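Local coordinates for protein Thf1 (Thermosynechococcus elongatus, PDB 5MJR) that associates with the FtsH protease complex involved in photosystem II repair and may take part in the biogenesis of photosynthetic membranes, at residues Val154-Phe159 against Leu184-Val189. Residues are numbered along the deposited sequence; the frame is centred on the assembly and turned at random.
Sequences VGLYAF and LPIEKV. With SO4 (sulfate ion), chain B.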
loop_
_atom_site.group_PDB
_atom_site.type_symbol
_atom_site.label_atom_id
_atom_site.label_comp_id
_atom_site.label_asym_id
_atom_site.label_seq_id
_atom_site.Cartn_x
_atom_site.Cartn_y
_atom_site.Cartn_z
ATOM N N VAL A 154 -3.196 4.418 0.920
ATOM C CA VAL A 154 -1.885 4.611 0.341
ATOM C C VAL A 154 -1.880 4.099 -1.087
ATOM O O VAL A 154 -1.351 4.729 -2.003
ATOM C CB VAL A 154 -0.767 4.058 1.244
ATOM C CG1 VAL A 154 0.587 4.187 0.542
ATOM C CG2 VAL A 154 -0.774 4.765 2.611
ATOM N N GLY A 155 -2.393 2.901 -1.278
ATOM C CA GLY A 155 -2.480 2.335 -2.589
ATOM C C GLY A 155 -3.284 3.249 -3.576
ATOM O O GLY A 155 -2.876 3.415 -4.734
ATOM N N LEU A 156 -4.458 3.727 -3.102
ATOM C CA LEU A 156 -5.254 4.629 -3.964
ATOM C C LEU A 156 -4.424 5.843 -4.398
ATOM O O LEU A 156 -4.407 6.192 -5.552
ATOM C CB LEU A 156 -6.522 5.042 -3.262
ATOM C CG LEU A 156 -7.413 5.984 -4.013
ATOM C CD1 LEU A 156 -7.980 5.393 -5.289
ATOM C CD2 LEU A 156 -8.494 6.573 -3.180
ATOM N N TYR A 157 -3.716 6.456 -3.464
ATOM C CA TYR A 157 -2.897 7.616 -3.793
ATOM C C TYR A 157 -1.843 7.295 -4.823
ATOM O O TYR A 157 -1.631 8.065 -5.791
ATOM C CB TYR A 157 -2.285 8.155 -2.496
ATOM C CG TYR A 157 -1.500 9.405 -2.787
ATOM C CD1 TYR A 157 -2.066 10.639 -2.933
ATOM C CD2 TYR A 157 -0.115 9.337 -2.811
ATOM C CE1 TYR A 157 -1.273 11.767 -3.069
ATOM C CE2 TYR A 157 0.693 10.455 -2.997
ATOM C CZ TYR A 157 0.091 11.662 -3.164
ATOM O OH TYR A 157 0.904 12.776 -3.312
ATOM N N ALA A 158 -1.192 6.144 -4.672
ATOM C CA ALA A 158 -0.183 5.763 -5.670
ATOM C C ALA A 158 -0.743 5.550 -7.042
ATOM O O ALA A 158 -0.152 5.926 -8.035
ATOM C CB ALA A 158 0.582 4.507 -5.205
ATOM N N PHE A 159 -1.949 4.950 -7.088
ATOM C CA PHE A 159 -2.633 4.869 -8.379
ATOM C C PHE A 159 -2.951 6.220 -8.955
ATOM O O PHE A 159 -2.685 6.441 -10.159
ATOM C CB PHE A 159 -3.912 4.044 -8.154
ATOM C CG PHE A 159 -4.960 4.243 -9.225
ATOM C CD1 PHE A 159 -4.687 3.983 -10.575
ATOM C CD2 PHE A 159 -6.197 4.732 -8.936
ATOM C CE1 PHE A 159 -5.651 4.171 -11.548
ATOM C CE2 PHE A 159 -7.160 4.970 -9.922
ATOM C CZ PHE A 159 -6.861 4.697 -11.207
ATOM N N LEU A 184 -15.021 2.129 -1.564
ATOM C CA LEU A 184 -13.944 2.417 -0.650
ATOM C C LEU A 184 -14.360 3.628 0.200
ATOM O O LEU A 184 -14.891 4.600 -0.318
ATOM C CB LEU A 184 -12.665 2.666 -1.473
ATOM C CG LEU A 184 -11.354 2.685 -0.871
ATOM C CD1 LEU A 184 -10.884 1.411 -0.290
ATOM C CD2 LEU A 184 -10.360 3.232 -1.841
ATOM N N PRO A 185 -14.135 3.623 1.521
ATOM C CA PRO A 185 -14.690 4.728 2.358
ATOM C C PRO A 185 -13.822 5.966 2.286
ATOM O O PRO A 185 -12.767 6.157 2.943
ATOM C CB PRO A 185 -14.658 4.114 3.760
ATOM C CG PRO A 185 -13.502 3.158 3.684
ATOM C CD PRO A 185 -13.580 2.554 2.341
ATOM N N ILE A 186 -14.250 6.859 1.411
ATOM C CA ILE A 186 -13.425 8.016 1.054
ATOM C C ILE A 186 -13.184 8.974 2.281
ATOM O O ILE A 186 -12.114 9.589 2.348
ATOM C CB ILE A 186 -14.004 8.790 -0.174
ATOM C CG1 ILE A 186 -13.726 7.994 -1.492
ATOM C CG2 ILE A 186 -13.352 10.115 -0.375
ATOM C CD1 ILE A 186 -12.267 7.805 -1.866
ATOM N N GLU A 187 -14.086 9.041 3.264
ATOM C CA GLU A 187 -13.753 9.898 4.410
ATOM C C GLU A 187 -12.576 9.371 5.236
ATOM O O GLU A 187 -11.752 10.129 5.749
ATOM C CB GLU A 187 -14.948 10.261 5.321
ATOM C CG GLU A 187 -16.019 11.181 4.648
ATOM C CD GLU A 187 -15.426 12.523 4.126
ATOM O OE1 GLU A 187 -14.953 13.317 4.997
ATOM O OE2 GLU A 187 -15.443 12.766 2.861
ATOM N N LYS A 188 -12.502 8.044 5.366
ATOM C CA LYS A 188 -11.331 7.408 5.960
ATOM C C LYS A 188 -10.088 7.500 5.109
ATOM O O LYS A 188 -9.004 7.767 5.642
ATOM C CB LYS A 188 -11.648 5.902 6.186
ATOM C CG LYS A 188 -12.752 5.680 7.154
ATOM C CD LYS A 188 -12.886 4.169 7.417
ATOM C CE LYS A 188 -13.965 3.975 8.414
ATOM N NZ LYS A 188 -14.127 2.586 8.805
ATOM N N VAL A 189 -10.221 7.439 3.784
ATOM C CA VAL A 189 -9.111 7.696 2.901
ATOM C C VAL A 189 -8.523 9.096 3.130
ATOM O O VAL A 189 -7.297 9.265 3.194
ATOM C CB VAL A 189 -9.464 7.454 1.445
ATOM C CG1 VAL A 189 -8.390 7.898 0.487
ATOM C CG2 VAL A 189 -9.798 5.983 1.187
HETATM S S SO4 B . -10.920 2.369 10.669
HETATM O O1 SO4 B . -11.911 1.586 9.853
HETATM O O2 SO4 B . -11.494 3.735 10.899
HETATM O O3 SO4 B . -9.665 2.433 9.851
HETATM O O4 SO4 B . -10.620 1.815 11.973
#
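Leu156 meets Leu184, Ile186 and Val189 chiefly through methyl groups, and the two aromatic rings of 154-159 pack against other partners in the chain. The ring of Phe159 packs against that of Trp115 with the planes inclined at about 50°, while Tyr157 leads away to Leu171 and Leu193. At the contact itself a single methyl, CD2 of Leu156, serves all three partners. The bond from CA to CB of Leu156 points toward 184-189, and CG anti to the backbone N (chi1 179°) places CD2 against the three partners. CD2 then lies 3.9 Å from CG1 of Val189, the two side chains crossing at roughly a right angle. It is 4.1 Å from CD2 of Leu184, whose side chain runs past that of Leu156 in the opposite direction. CD1 of Ile186, reached by the longer branch of that residue, stands 4.2 Å from the same methyl. Branched aliphatic residues suit this buried seam because they fill it with carbon and their side chains bring no polar atom needing a partner. In this all-helical protein the contact joins helix 150-162 to the start of helix 186-198, where a coiled coil is predicted to begin; Leu175 of helix 171-178 touches Leu156, Ile186 and Val189 alike. Pro185 takes the N-cap position, where the absent N-H forfeits no hydrogen bond within the helix, and its O accepts a 3.0 Å bond from Val189 N. On the exposed side, Lys188, its chain extended beyond CG, donates from NZ to O1 of a sulfate at 2.6 Å; this ion, probably from the crystallisation liquor, is also bonded by Arg191.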